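Dioxygenase (Pseudomonas brassicacearum, PDB 5V2D) probably cleaves the central double bond of lignostilbenes with dioxygen at an iron centre, as a member of the carotenoid cleavage oxygenase family. Local coordinates at residues Y385-L390 with L414-L419; E449-V454 with L471-M476; R375-Y380 with P438-R443; K190-T195 with I381-A386. One frame throughout, in Å; residues are numbered along the deposited sequence.

Contact 1. Residues Y385-L390 with L414-L419; sequences YAHGFL and LVHLNL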
loop_
_atom_site.group_PDB
_atom_site.type_symbol
_atom_site.label_atom_id
_atom_site.label_comp_id
_atom_site.label_asym_id
_atom_site.label_seq_id
_atom_site.Cartn_x
_atom_site.Cartn_y
_atom_site.Cartn_z
ATOM N N TYR A 385 -1.068 -5.043 21.302
ATOM C CA TYR A 385 -2.348 -4.953 20.651
ATOM C C TYR A 385 -2.894 -6.342 20.522
ATOM O O TYR A 385 -2.146 -7.285 20.641
ATOM C CB TYR A 385 -2.206 -4.266 19.259
ATOM C CG TYR A 385 -1.792 -5.179 18.154
ATOM C CD1 TYR A 385 -2.621 -5.399 17.091
ATOM C CD2 TYR A 385 -0.522 -5.812 18.149
ATOM C CE1 TYR A 385 -2.242 -6.253 16.042
ATOM C CE2 TYR A 385 -0.144 -6.672 17.138
ATOM C CZ TYR A 385 -0.998 -6.879 16.083
ATOM O OH TYR A 385 -0.720 -7.733 15.072
ATOM N N ALA A 386 -4.193 -6.445 20.230
ATOM C CA ALA A 386 -4.870 -7.727 20.152
ATOM C C ALA A 386 -5.838 -7.942 19.003
ATOM O O ALA A 386 -6.535 -8.964 18.980
ATOM C CB ALA A 386 -5.612 -8.002 21.481
ATOM N N HIS A 387 -5.917 -6.970 18.088
ATOM C CA HIS A 387 -6.879 -7.041 16.994
ATOM C C HIS A 387 -6.305 -6.587 15.654
ATOM O O HIS A 387 -5.513 -5.687 15.625
ATOM C CB HIS A 387 -8.051 -6.118 17.325
ATOM C CG HIS A 387 -8.773 -6.503 18.575
ATOM N ND1 HIS A 387 -9.851 -7.368 18.551
ATOM C CD2 HIS A 387 -8.567 -6.160 19.879
ATOM C CE1 HIS A 387 -10.197 -7.633 19.804
ATOM N NE2 HIS A 387 -9.491 -6.851 20.622
ATOM N N GLY A 388 -6.744 -7.202 14.581
ATOM C CA GLY A 388 -6.396 -6.725 13.213
ATOM C C GLY A 388 -7.538 -6.985 12.249
ATOM O O GLY A 388 -8.388 -7.867 12.513
ATOM N N PHE A 389 -7.647 -6.136 11.247
ATOM C CA PHE A 389 -8.574 -6.283 10.198
ATOM C C PHE A 389 -7.763 -6.660 8.962
ATOM O O PHE A 389 -6.634 -6.195 8.786
ATOM C CB PHE A 389 -9.362 -4.992 10.033
ATOM C CG PHE A 389 -10.121 -4.575 11.253
ATOM C CD1 PHE A 389 -9.627 -3.629 12.107
ATOM C CD2 PHE A 389 -11.302 -5.227 11.590
ATOM C CE1 PHE A 389 -10.355 -3.203 13.235
ATOM C CE2 PHE A 389 -11.978 -4.899 12.775
ATOM C CZ PHE A 389 -11.544 -3.868 13.613
ATOM N N LEU A 390 -8.303 -7.487 8.109
ATOM C CA LEU A 390 -7.543 -8.091 7.048
ATOM C C LEU A 390 -8.496 -8.336 5.903
ATOM O O LEU A 390 -9.707 -8.503 6.110
ATOM C CB LEU A 390 -7.072 -9.524 7.473
ATOM C CG LEU A 390 -6.214 -9.700 8.716
ATOM C CD1 LEU A 390 -6.144 -11.136 9.189
ATOM C CD2 LEU A 390 -4.819 -9.250 8.399
ATOM N N LEU A 414 -13.812 -9.786 4.215
ATOM C CA LEU A 414 -13.328 -8.709 5.036
ATOM C C LEU A 414 -13.357 -9.253 6.452
ATOM O O LEU A 414 -14.449 -9.597 6.952
ATOM C CB LEU A 414 -14.282 -7.577 4.892
ATOM C CG LEU A 414 -13.944 -6.176 5.260
ATOM C CD1 LEU A 414 -15.102 -5.269 5.584
ATOM C CD2 LEU A 414 -12.565 -5.819 5.835
ATOM N N VAL A 415 -12.206 -9.273 7.128
ATOM C CA VAL A 415 -12.019 -10.078 8.348
ATOM C C VAL A 415 -11.567 -9.256 9.554
ATOM O O VAL A 415 -10.723 -8.388 9.465
ATOM C CB VAL A 415 -10.973 -11.177 8.057
ATOM C CG1 VAL A 415 -10.733 -12.092 9.242
ATOM C CG2 VAL A 415 -11.301 -11.978 6.828
ATOM N N HIS A 416 -12.126 -9.559 10.714
ATOM C CA HIS A 416 -11.608 -9.073 12.029
ATOM C C HIS A 416 -10.968 -10.301 12.699
ATOM O O HIS A 416 -11.661 -11.254 12.992
ATOM C CB HIS A 416 -12.747 -8.524 12.915
ATOM C CG HIS A 416 -12.333 -8.090 14.282
ATOM N ND1 HIS A 416 -13.235 -7.521 15.161
ATOM C CD2 HIS A 416 -11.144 -8.046 14.906
ATOM C CE1 HIS A 416 -12.628 -7.219 16.297
ATOM N NE2 HIS A 416 -11.356 -7.582 16.190
ATOM N N LEU A 417 -9.685 -10.236 12.956
ATOM C CA LEU A 417 -8.925 -11.253 13.717
ATOM C C LEU A 417 -8.692 -10.802 15.152
ATOM O O LEU A 417 -8.167 -9.694 15.420
ATOM C CB LEU A 417 -7.572 -11.491 13.078
ATOM C CG LEU A 417 -6.604 -12.440 13.754
ATOM C CD1 LEU A 417 -7.142 -13.870 13.874
ATOM C CD2 LEU A 417 -5.293 -12.408 12.975
ATOM N N ASN A 418 -9.105 -11.662 16.096
ATOM C CA ASN A 418 -8.824 -11.492 17.535
ATOM C C ASN A 418 -7.553 -12.281 17.855
ATOM O O ASN A 418 -7.580 -13.541 17.841
ATOM C CB ASN A 418 -9.999 -12.030 18.363
ATOM C CG ASN A 418 -9.844 -11.790 19.843
ATOM O OD1 ASN A 418 -8.718 -11.758 20.386
ATOM N ND2 ASN A 418 -10.915 -11.774 20.518
ATOM N N LEU A 419 -6.453 -11.595 18.116
ATOM C CA LEU A 419 -5.191 -12.271 18.443
ATOM C C LEU A 419 -5.171 -13.002 19.809
ATOM O O LEU A 419 -4.352 -13.861 20.029
ATOM C CB LEU A 419 -4.029 -11.291 18.396
ATOM C CG LEU A 419 -3.702 -10.800 16.978
ATOM C CD1 LEU A 419 -2.537 -9.856 16.977
ATOM C CD2 LEU A 419 -3.451 -11.941 16.024
#
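Gly388 pairs with Leu417, and Leu390 with Val415, across two antiparallel strands of one propeller blade. The tight side carries Leu390, Val415 and Leu417. Leu390 CD1 meets Leu417 CD2 at 4.1 Å, and branched apolar residues suit this buried face. Gly388 adds no side chain to it, and its O takes the N-H of Leu417 (2.7 Å). Farther on, Leu419 N bonds to Ala386 O, while Leu419 CD1 lies 3.5 Å from Tyr385 CZ. The Tyr385 hydroxyl itself bonds to Asp318.

The other face is more polar, and its outer end, with His387, His416 and Asn418, is partly exposed; Phe389 is its buried part. His416 has CG anti to its N (chi1 177°), which sends the imidazole across to the other strand. There its NE2 meets His387 ND1 at 2.8 Å, and either nitrogen could be the donor. Phe389 CE2 sits 3.5 Å from His416 CG, over one face of the imidazole near its rim, so the imidazole is held at its edge by a polar bond and on one face by an apolar ring carbon. A leucine in place of His416 would probably leave His387 ND1 without this partner and its ring freer to turn.

These two strands form the middle of a four-stranded sheet: Phe389 bonds through its backbone to Arg375 of strand 371-375, and His416 to Asp425 of strand 424-427.

Contact 2. Residues E449-V454 with L471-M476; sequences EADGYV and LDSRDM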
loop_
_atom_site.group_PDB
_atom_site.type_symbol
_atom_site.label_atom_id
_atom_site.label_comp_id
_atom_site.label_asym_id
_atom_site.label_seq_id
_atom_site.Cartn_x
_atom_site.Cartn_y
_atom_site.Cartn_z
ATOM N N GLU A 449 -9.847 -0.872 22.122
ATOM C CA GLU A 449 -9.147 -1.266 20.891
ATOM C C GLU A 449 -10.107 -1.938 19.912
ATOM O O GLU A 449 -10.800 -2.892 20.265
ATOM C CB GLU A 449 -7.954 -2.239 21.158
ATOM C CG GLU A 449 -7.131 -2.433 19.888
ATOM C CD GLU A 449 -6.123 -3.599 19.936
ATOM O OE1 GLU A 449 -5.887 -4.130 21.029
ATOM O OE2 GLU A 449 -5.592 -3.983 18.873
ATOM N N ALA A 450 -10.114 -1.444 18.672
ATOM C CA ALA A 450 -10.814 -2.083 17.548
ATOM C C ALA A 450 -12.315 -2.068 17.724
ATOM O O ALA A 450 -13.031 -2.857 17.052
ATOM C CB ALA A 450 -10.354 -3.531 17.280
ATOM N N ASP A 451 -12.799 -1.135 18.545
ATOM C CA ASP A 451 -14.265 -1.005 18.712
ATOM C C ASP A 451 -14.698 0.204 17.895
ATOM O O ASP A 451 -14.395 1.336 18.262
ATOM C CB ASP A 451 -14.617 -0.863 20.194
ATOM C CG ASP A 451 -16.114 -0.639 20.446
ATOM O OD1 ASP A 451 -16.911 -0.987 19.554
ATOM O OD2 ASP A 451 -16.433 -0.225 21.562
ATOM N N GLY A 452 -15.349 -0.071 16.787
ATOM C CA GLY A 452 -15.771 0.972 15.904
ATOM C C GLY A 452 -16.236 0.445 14.569
ATOM O O GLY A 452 -16.918 -0.552 14.503
ATOM N N TYR A 453 -15.882 1.154 13.504
ATOM C CA TYR A 453 -16.400 0.888 12.179
ATOM C C TYR A 453 -15.269 0.461 11.240
ATOM O O TYR A 453 -14.176 1.012 11.307
ATOM C CB TYR A 453 -17.098 2.141 11.687
ATOM C CG TYR A 453 -18.154 2.634 12.661
ATOM C CD1 TYR A 453 -17.954 3.786 13.429
ATOM C CD2 TYR A 453 -19.325 1.899 12.883
ATOM C CE1 TYR A 453 -18.884 4.215 14.369
ATOM C CE2 TYR A 453 -20.249 2.312 13.838
ATOM C CZ TYR A 453 -20.007 3.495 14.563
ATOM O OH TYR A 453 -20.954 3.965 15.461
ATOM N N VAL A 454 -15.550 -0.466 10.378
ATOM C CA VAL A 454 -14.596 -0.856 9.338
ATOM C C VAL A 454 -15.190 -0.410 8.021
ATOM O O VAL A 454 -16.369 -0.733 7.693
ATOM C CB VAL A 454 -14.440 -2.364 9.325
ATOM C CG1 VAL A 454 -13.419 -2.816 8.314
ATOM C CG2 VAL A 454 -13.942 -2.829 10.721
ATOM N N LEU A 471 -19.070 -1.371 8.141
ATOM C CA LEU A 471 -19.422 -2.507 9.042
ATOM C C LEU A 471 -19.091 -2.117 10.452
ATOM O O LEU A 471 -18.261 -1.218 10.727
ATOM C CB LEU A 471 -18.659 -3.787 8.687
ATOM C CG LEU A 471 -19.154 -4.502 7.439
ATOM C CD1 LEU A 471 -18.828 -3.731 6.125
ATOM C CD2 LEU A 471 -18.547 -5.898 7.413
ATOM N N ASP A 472 -19.802 -2.777 11.378
ATOM C CA ASP A 472 -19.581 -2.530 12.805
ATOM C C ASP A 472 -18.664 -3.613 13.257
ATOM O O ASP A 472 -18.998 -4.802 13.037
ATOM C CB ASP A 472 -20.955 -2.623 13.574
ATOM C CG ASP A 472 -20.829 -2.098 14.994
ATOM O OD1 ASP A 472 -19.923 -2.516 15.757
ATOM O OD2 ASP A 472 -21.605 -1.179 15.351
ATOM N N SER A 473 -17.559 -3.259 13.923
ATOM C CA SER A 473 -16.546 -4.251 14.340
ATOM C C SER A 473 -17.091 -5.278 15.352
ATOM O O SER A 473 -16.552 -6.385 15.430
ATOM C CB SER A 473 -15.332 -3.634 15.016
ATOM O OG SER A 473 -15.650 -2.912 16.194
ATOM N N ARG A 474 -18.161 -4.885 16.055
ATOM C CA ARG A 474 -18.846 -5.797 17.000
ATOM C C ARG A 474 -19.564 -6.940 16.351
ATOM O O ARG A 474 -19.860 -7.922 17.052
ATOM C CB ARG A 474 -19.876 -5.029 17.831
ATOM C CG ARG A 474 -19.133 -4.182 18.858
ATOM C CD ARG A 474 -20.073 -3.290 19.552
ATOM N NE ARG A 474 -19.335 -2.328 20.363
ATOM C CZ ARG A 474 -19.940 -1.451 21.187
ATOM N NH1 ARG A 474 -21.271 -1.443 21.339
ATOM N NH2 ARG A 474 -19.235 -0.588 21.903
ATOM N N ASP A 475 -19.856 -6.833 15.051
ATOM C CA ASP A 475 -20.477 -7.913 14.339
ATOM C C ASP A 475 -20.228 -7.842 12.841
ATOM O O ASP A 475 -21.106 -7.345 12.095
ATOM C CB ASP A 475 -22.001 -7.845 14.648
ATOM C CG ASP A 475 -22.791 -8.981 14.008
ATOM O OD1 ASP A 475 -22.201 -9.909 13.360
ATOM O OD2 ASP A 475 -24.023 -8.847 14.144
ATOM N N MET A 476 -19.085 -8.342 12.382
ATOM C CA MET A 476 -18.741 -8.249 11.000
ATOM C C MET A 476 -19.583 -9.173 10.161
ATOM O O MET A 476 -19.999 -8.820 9.061
ATOM C CB MET A 476 -17.271 -8.644 10.776
ATOM C CG MET A 476 -16.278 -7.776 11.622
ATOM S SD MET A 476 -16.072 -6.194 10.831
ATOM C CE MET A 476 -15.100 -6.710 9.343
#
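Ser473 fastens one end of a beta hairpin by bonding twice to the facing segment through its hydroxyl. OG donates to Ala450 O (2.8 Å) and accepts from Gly452 N (2.9 Å) in a nearly straight bond of 171°. With chi1 at 60°, OG stands between its own N and carbonyl carbon and faces both groups; serine is small enough to fit and can donate and accept at once. Ser473 N then binds Gly452 O, and glycine tolerates the unusual backbone angles of position 452.

Beside this, Arg474 grips Asp451 side-on in a salt bridge. NH2 meets OD2 at 2.8 Å on its syn lone pair and in the guanidinium plane, whereas NE reaches OD1 (2.9 Å) from a more tilted direction. The two planes are 28° apart. An asparagine in place of Asp451 would probably leave Arg474 without its opposite charge and weaken the join between the turn and the facing segment.

In the next shell, Asp472 OD1 accepts from Arg474 N at 3.0 Å. This Asx turn, within a type I turn from Asp472 to Asp475, fixes where the arginine starts. Arg443 makes salt bridges to OD1 of both Asp451 and Asp472 and so probably offsets the nearness of the two carboxylates.

The apolar side is closed by Val454 CG2 against Met476 SD (4.0 Å). Hairpin strands 452-460 and 465-472 lie between strands 433-442 and 482-486 of one sheet, with Val454 and Met476 packed on Leu414 of strand 413-418.

Contact 3. Residues R375-Y380 with P438-R443; sequences RCDDRY and PIFIPR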
loop_
_atom_site.group_PDB
_atom_site.type_symbol
_atom_site.label_atom_id
_atom_site.label_comp_id
_atom_site.label_asym_id
_atom_site.label_seq_id
_atom_site.Cartn_x
_atom_site.Cartn_y
_atom_site.Cartn_z
ATOM N N ARG A 375 -4.883 -4.014 8.589
ATOM C CA ARG A 375 -5.065 -2.695 9.238
ATOM C C ARG A 375 -5.225 -2.932 10.718
ATOM O O ARG A 375 -6.118 -3.730 11.125
ATOM C CB ARG A 375 -6.397 -2.119 8.738
ATOM C CG ARG A 375 -6.933 -0.883 9.415
ATOM C CD ARG A 375 -5.987 0.306 9.144
ATOM N NE ARG A 375 -6.131 0.647 7.728
ATOM C CZ ARG A 375 -5.424 1.634 7.157
ATOM N NH1 ARG A 375 -4.584 2.316 7.890
ATOM N NH2 ARG A 375 -5.525 1.903 5.888
ATOM N N CYS A 376 -4.435 -2.278 11.545
ATOM C CA CYS A 376 -4.714 -2.291 12.976
ATOM C C CYS A 376 -5.367 -0.961 13.360
ATOM O O CYS A 376 -5.384 -0.015 12.571
ATOM C CB CYS A 376 -3.457 -2.517 13.795
ATOM S SG CYS A 376 -2.303 -1.215 13.697
ATOM N N ASP A 377 -5.818 -0.888 14.593
ATOM C CA ASP A 377 -6.345 0.335 15.156
ATOM C C ASP A 377 -5.201 1.366 15.176
ATOM O O ASP A 377 -4.190 1.088 15.832
ATOM C CB ASP A 377 -6.868 0.010 16.571
ATOM C CG ASP A 377 -7.601 1.161 17.252
ATOM O OD1 ASP A 377 -7.265 2.336 17.021
ATOM O OD2 ASP A 377 -8.479 0.839 18.121
ATOM N N ASP A 378 -5.359 2.516 14.494
ATOM C CA ASP A 378 -4.311 3.547 14.454
ATOM C C ASP A 378 -3.783 3.942 15.821
ATOM O O ASP A 378 -2.624 4.350 15.992
ATOM C CB ASP A 378 -4.822 4.835 13.792
ATOM C CG ASP A 378 -4.936 4.712 12.274
ATOM O OD1 ASP A 378 -4.272 3.857 11.689
ATOM O OD2 ASP A 378 -5.699 5.493 11.643
ATOM N N ARG A 379 -4.644 3.854 16.839
ATOM C CA ARG A 379 -4.259 4.272 18.185
ATOM C C ARG A 379 -3.305 3.305 18.858
ATOM O O ARG A 379 -2.743 3.653 19.862
ATOM C CB ARG A 379 -5.483 4.502 19.039
ATOM C CG ARG A 379 -6.455 5.569 18.450
ATOM C CD ARG A 379 -7.799 5.495 19.165
ATOM N NE ARG A 379 -8.426 4.187 19.024
ATOM C CZ ARG A 379 -9.432 3.750 19.800
ATOM N NH1 ARG A 379 -9.894 4.526 20.781
ATOM N NH2 ARG A 379 -9.928 2.489 19.688
ATOM N N TYR A 380 -3.059 2.119 18.262
ATOM C CA TYR A 380 -2.209 1.079 18.819
ATOM C C TYR A 380 -0.992 0.769 17.964
ATOM O O TYR A 380 -0.270 -0.227 18.206
ATOM C CB TYR A 380 -3.075 -0.214 18.965
ATOM C CG TYR A 380 -4.054 -0.041 20.083
ATOM C CD1 TYR A 380 -5.191 0.766 19.943
ATOM C CD2 TYR A 380 -3.786 -0.595 21.336
ATOM C CE1 TYR A 380 -6.058 0.967 21.005
ATOM C CE2 TYR A 380 -4.644 -0.416 22.399
ATOM C CZ TYR A 380 -5.765 0.374 22.225
ATOM O OH TYR A 380 -6.597 0.581 23.257
ATOM N N PRO A 438 -9.158 -1.871 3.771
ATOM C CA PRO A 438 -10.022 -1.207 4.726
ATOM C C PRO A 438 -9.340 -0.187 5.622
ATOM O O PRO A 438 -8.152 -0.257 5.880
ATOM C CB PRO A 438 -10.520 -2.435 5.585
ATOM C CG PRO A 438 -9.304 -3.310 5.653
ATOM C CD PRO A 438 -8.713 -3.205 4.218
ATOM N N ILE A 439 -10.159 0.714 6.178
ATOM C CA ILE A 439 -9.762 1.534 7.297
ATOM C C ILE A 439 -10.607 1.179 8.519
ATOM O O ILE A 439 -11.699 0.597 8.417
ATOM C CB ILE A 439 -9.908 3.009 7.064
ATOM C CG1 ILE A 439 -11.287 3.340 6.445
ATOM C CG2 ILE A 439 -8.801 3.521 6.143
ATOM C CD1 ILE A 439 -11.707 4.768 6.702
ATOM N N PHE A 440 -10.088 1.563 9.686
ATOM C CA PHE A 440 -10.791 1.432 10.941
ATOM C C PHE A 440 -11.066 2.815 11.534
ATOM O O PHE A 440 -10.163 3.652 11.566
ATOM C CB PHE A 440 -10.049 0.573 11.936
ATOM C CG PHE A 440 -10.614 0.627 13.311
ATOM C CD1 PHE A 440 -11.761 -0.086 13.603
ATOM C CD2 PHE A 440 -10.056 1.433 14.302
ATOM C CE1 PHE A 440 -12.360 -0.001 14.895
ATOM C CE2 PHE A 440 -10.643 1.479 15.562
ATOM C CZ PHE A 440 -11.773 0.771 15.850
ATOM N N ILE A 441 -12.299 3.018 12.011
ATOM C CA ILE A 441 -12.684 4.274 12.603
ATOM C C ILE A 441 -13.166 3.976 14.042
ATOM O O ILE A 441 -14.140 3.271 14.197
ATOM C CB ILE A 441 -13.850 4.920 11.824
ATOM C CG1 ILE A 441 -13.432 5.194 10.402
ATOM C CG2 ILE A 441 -14.275 6.219 12.503
ATOM C CD1 ILE A 441 -14.527 5.765 9.482
ATOM N N PRO A 442 -12.519 4.542 15.074
ATOM C CA PRO A 442 -12.996 4.274 16.418
ATOM C C PRO A 442 -14.400 4.770 16.664
ATOM O O PRO A 442 -14.798 5.749 16.124
ATOM C CB PRO A 442 -12.063 5.119 17.311
ATOM C CG PRO A 442 -10.870 5.515 16.409
ATOM C CD PRO A 442 -11.354 5.491 15.048
ATOM N N ARG A 443 -15.173 4.043 17.495
ATOM C CA ARG A 443 -16.596 4.446 17.771
ATOM C C ARG A 443 -16.619 5.805 18.470
ATOM O O ARG A 443 -17.515 6.570 18.221
ATOM C CB ARG A 443 -17.309 3.374 18.650
ATOM C CG ARG A 443 -18.850 3.521 18.730
ATOM C CD ARG A 443 -19.533 2.389 19.504
ATOM N NE ARG A 443 -19.020 1.133 18.969
ATOM C CZ ARG A 443 -19.514 0.436 17.956
ATOM N NH1 ARG A 443 -20.685 0.711 17.400
ATOM N NH2 ARG A 443 -18.840 -0.662 17.539
HETATM O O HOH W 1 -7.719 3.407 9.973
#
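Two neighbouring propeller blades meet where Arg375, closing the first strand of one, touches Pro438 and Ile439 of strand 433-442, an outermost strand of the next. Arg375 NE donates to Pro438 O at 2.9 Å, in the carbonyl plane and on a lone pair; NH2 adds a weak bond to the same oxygen. The chain gets there by bending at chi2 (66°) and chi3 (70°), which brings the guanidinium over to the carbonyl of Pro438, with Ile439 CG2 over one of its faces, 3.7 Å from NH2. Arginine suits the place because NH2 also serves Glu437 and Gly496 O.

The loop beyond is organised by Asp377. Its OD1 accepts from Arg379 N, an Asx turn, and from Arg379 NE, while OD2 takes Arg379 NH2 at 2.7 Å. This side-on salt bridge fixes the rotation of the guanidinium, and Pro442 CB lies 3.9 Å above its centre: the rigid proline ring gives an apolar lid to a group whose edge is occupied by bonds, including those to Ala447 O and Glu448 O. Phe440 CE2 comes within 3.4 Å of Asp377 OD2, ring and carboxylate planes 52° apart. A water accepts from Phe440 N at 3.0 Å and bonds only weakly to Asp378 OD2.

Here side chains and a loop, not backbone pairing between these segments, join two sheets, as at the interface between adjacent blades of a beta-propeller.

Contact 4. Residues K190-T195 with I381-A386; sequences KLDPAT and IGRQYA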
loop_
_atom_site.group_PDB
_atom_site.type_symbol
_atom_site.label_atom_id
_atom_site.label_comp_id
_atom_site.label_asym_id
_atom_site.label_seq_id
_atom_site.Cartn_x
_atom_site.Cartn_y
_atom_site.Cartn_z
ATOM N N LYS A 190 4.465 5.615 9.107
ATOM C CA LYS A 190 3.468 5.377 10.172
ATOM C C LYS A 190 3.321 6.649 10.984
ATOM O O LYS A 190 4.278 7.408 11.115
ATOM C CB LYS A 190 3.980 4.335 11.137
ATOM C CG LYS A 190 4.597 3.058 10.631
ATOM C CD LYS A 190 3.607 2.242 9.931
ATOM C CE LYS A 190 4.314 0.982 9.426
ATOM N NZ LYS A 190 3.595 0.487 8.239
ATOM N N LEU A 191 2.160 6.854 11.559
ATOM C CA LEU A 191 1.948 7.912 12.611
ATOM C C LEU A 191 2.009 7.320 13.996
ATOM O O LEU A 191 1.303 6.337 14.353
ATOM C CB LEU A 191 0.570 8.528 12.493
ATOM C CG LEU A 191 0.340 9.303 11.222
ATOM C CD1 LEU A 191 -1.163 9.731 11.253
ATOM C CD2 LEU A 191 1.341 10.494 11.104
ATOM N N ASP A 192 2.884 7.871 14.783
ATOM C CA ASP A 192 3.060 7.432 16.176
ATOM C C ASP A 192 1.837 7.930 16.945
ATOM O O ASP A 192 1.568 9.100 16.967
ATOM C CB ASP A 192 4.312 8.067 16.785
ATOM C CG ASP A 192 4.570 7.582 18.228
ATOM O OD1 ASP A 192 3.838 7.849 19.131
ATOM O OD2 ASP A 192 5.399 6.783 18.481
ATOM N N PRO A 193 1.088 7.033 17.558
ATOM C CA PRO A 193 -0.123 7.500 18.170
ATOM C C PRO A 193 0.117 8.318 19.446
ATOM O O PRO A 193 -0.766 9.018 19.838
ATOM C CB PRO A 193 -0.903 6.246 18.485
ATOM C CG PRO A 193 0.143 5.234 18.705
ATOM C CD PRO A 193 1.248 5.582 17.692
ATOM N N ALA A 194 1.254 8.248 20.069
ATOM C CA ALA A 194 1.450 9.012 21.326
ATOM C C ALA A 194 1.842 10.467 21.048
ATOM O O ALA A 194 1.318 11.354 21.690
ATOM C CB ALA A 194 2.494 8.327 22.207
ATOM N N THR A 195 2.668 10.697 20.010
ATOM C CA THR A 195 3.218 12.012 19.659
ATOM C C THR A 195 2.670 12.630 18.399
ATOM O O THR A 195 2.837 13.801 18.163
ATOM C CB THR A 195 4.702 11.895 19.409
ATOM O OG1 THR A 195 4.952 10.864 18.422
ATOM C CG2 THR A 195 5.467 11.520 20.682
ATOM N N ILE A 381 -0.753 1.592 16.942
ATOM C CA ILE A 381 0.441 1.398 16.103
ATOM C C ILE A 381 1.698 1.380 16.982
ATOM O O ILE A 381 1.957 2.312 17.733
ATOM C CB ILE A 381 0.505 2.474 15.023
ATOM C CG1 ILE A 381 -0.514 2.080 13.944
ATOM C CG2 ILE A 381 1.905 2.542 14.421
ATOM C CD1 ILE A 381 -0.613 3.152 12.825
ATOM N N GLY A 382 2.498 0.337 16.882
ATOM C CA GLY A 382 3.722 0.321 17.658
ATOM C C GLY A 382 3.618 -0.201 19.091
ATOM O O GLY A 382 4.637 -0.273 19.788
ATOM N N ARG A 383 2.423 -0.567 19.523
ATOM C CA ARG A 383 2.212 -0.951 20.932
ATOM C C ARG A 383 1.590 -2.344 20.953
ATOM O O ARG A 383 0.994 -2.844 19.957
ATOM C CB ARG A 383 1.218 -0.041 21.690
ATOM C CG ARG A 383 1.168 1.441 21.427
ATOM C CD ARG A 383 2.370 2.240 22.007
ATOM N NE ARG A 383 3.210 2.831 20.921
ATOM C CZ ARG A 383 3.778 4.046 20.900
ATOM N NH1 ARG A 383 3.627 4.891 21.913
ATOM N NH2 ARG A 383 4.541 4.415 19.863
ATOM N N GLN A 384 1.577 -2.908 22.134
ATOM C CA GLN A 384 0.923 -4.185 22.359
ATOM C C GLN A 384 -0.544 -4.035 21.933
ATOM O O GLN A 384 -1.214 -3.009 22.163
ATOM C CB GLN A 384 0.991 -4.551 23.893
ATOM C CG GLN A 384 1.458 -5.927 24.392
ATOM C CD GLN A 384 1.024 -7.168 23.591
ATOM O OE1 GLN A 384 0.456 -7.176 22.458
ATOM N NE2 GLN A 384 1.511 -8.269 24.128
ATOM N N TYR A 385 -1.068 -5.043 21.302
ATOM C CA TYR A 385 -2.348 -4.953 20.651
ATOM C C TYR A 385 -2.894 -6.342 20.522
ATOM O O TYR A 385 -2.146 -7.285 20.641
ATOM C CB TYR A 385 -2.206 -4.266 19.259
ATOM C CG TYR A 385 -1.792 -5.179 18.154
ATOM C CD1 TYR A 385 -2.621 -5.399 17.091
ATOM C CD2 TYR A 385 -0.522 -5.812 18.149
ATOM C CE1 TYR A 385 -2.242 -6.253 16.042
ATOM C CE2 TYR A 385 -0.144 -6.672 17.138
ATOM C CZ TYR A 385 -0.998 -6.879 16.083
ATOM O OH TYR A 385 -0.720 -7.733 15.072
ATOM N N ALA A 386 -4.193 -6.445 20.230
ATOM C CA ALA A 386 -4.870 -7.727 20.152
ATOM C C ALA A 386 -5.838 -7.942 19.003
ATOM O O ALA A 386 -6.535 -8.964 18.980
ATOM C CB ALA A 386 -5.612 -8.002 21.481
#
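Arg383, on the loop that joins the first two strands of one propeller blade, reaches Asp192, which opens an Asx turn at the end of strand 190-191 in another blade. The charged part is a salt bridge with a single hydrogen bond: Arg383 NH2 to Asp192 OD2, 2.9 Å. The donor comes from above the carboxylate, 41° out of its plane, and the two flat groups stand at 73°, so this is not a side-on grip. Bends at chi2 and chi3 turn the arginine toward the aspartate. OD2 has a second salt bridge, to Arg284, which probably adds to the stabilisation of the negative charge.

Apolar packing lies beside that bond. Pro193 CD lies over one guanidinium face, toward its rim and 4.1 Å from Arg383 NH2, and Ala194 CB is 3.6 Å from Arg383 NH1. Pro193 CD also packs on Ile381 CB (4.2 Å), where a stiff ring and a branched side chain meet; Pro193 CD comes nearest at Ile381 O, 3.3 Å. Ile381 CG2 reaches Lys190 CB at 4.3 Å. The amine of Lys190 itself turns elsewhere, to Asp240.

Backbone N-H groups fix the aspartate in an Asx motif. With CG anti to the backbone N (chi1 -177°), the oxygen not bonded to Arg383 is brought to the two N-H groups that follow: Asp192 OD1 accepts from Ala194 N at 2.8 Å, and Thr195 N donates to Asp192 OD1 at 3.2 Å.

In the fold
The contacts cluster around the sheet of strands 371-375, 387-392, 413-418 and 424-427. Contact 1 is inside that sheet; contact 2 lies in the next one, and contact 3 bridges the two, their centres 9 to 10 Å apart. Contact 4 ties the loop before strand 387-392 to strand 190-191, which follows the iron ligand His188; its centre is about 19 Å from that of contact 2. Along the chain contact 4 starts first and crosses contact 3; contact 1 falls between the segments of contact 3, which closes before contact 2 opens. Glu449 joins contacts 1 and 2 through Ala386 N, and Phe389 packs on Phe440, so the two neighbouring blades touch through polar and aromatic contacts.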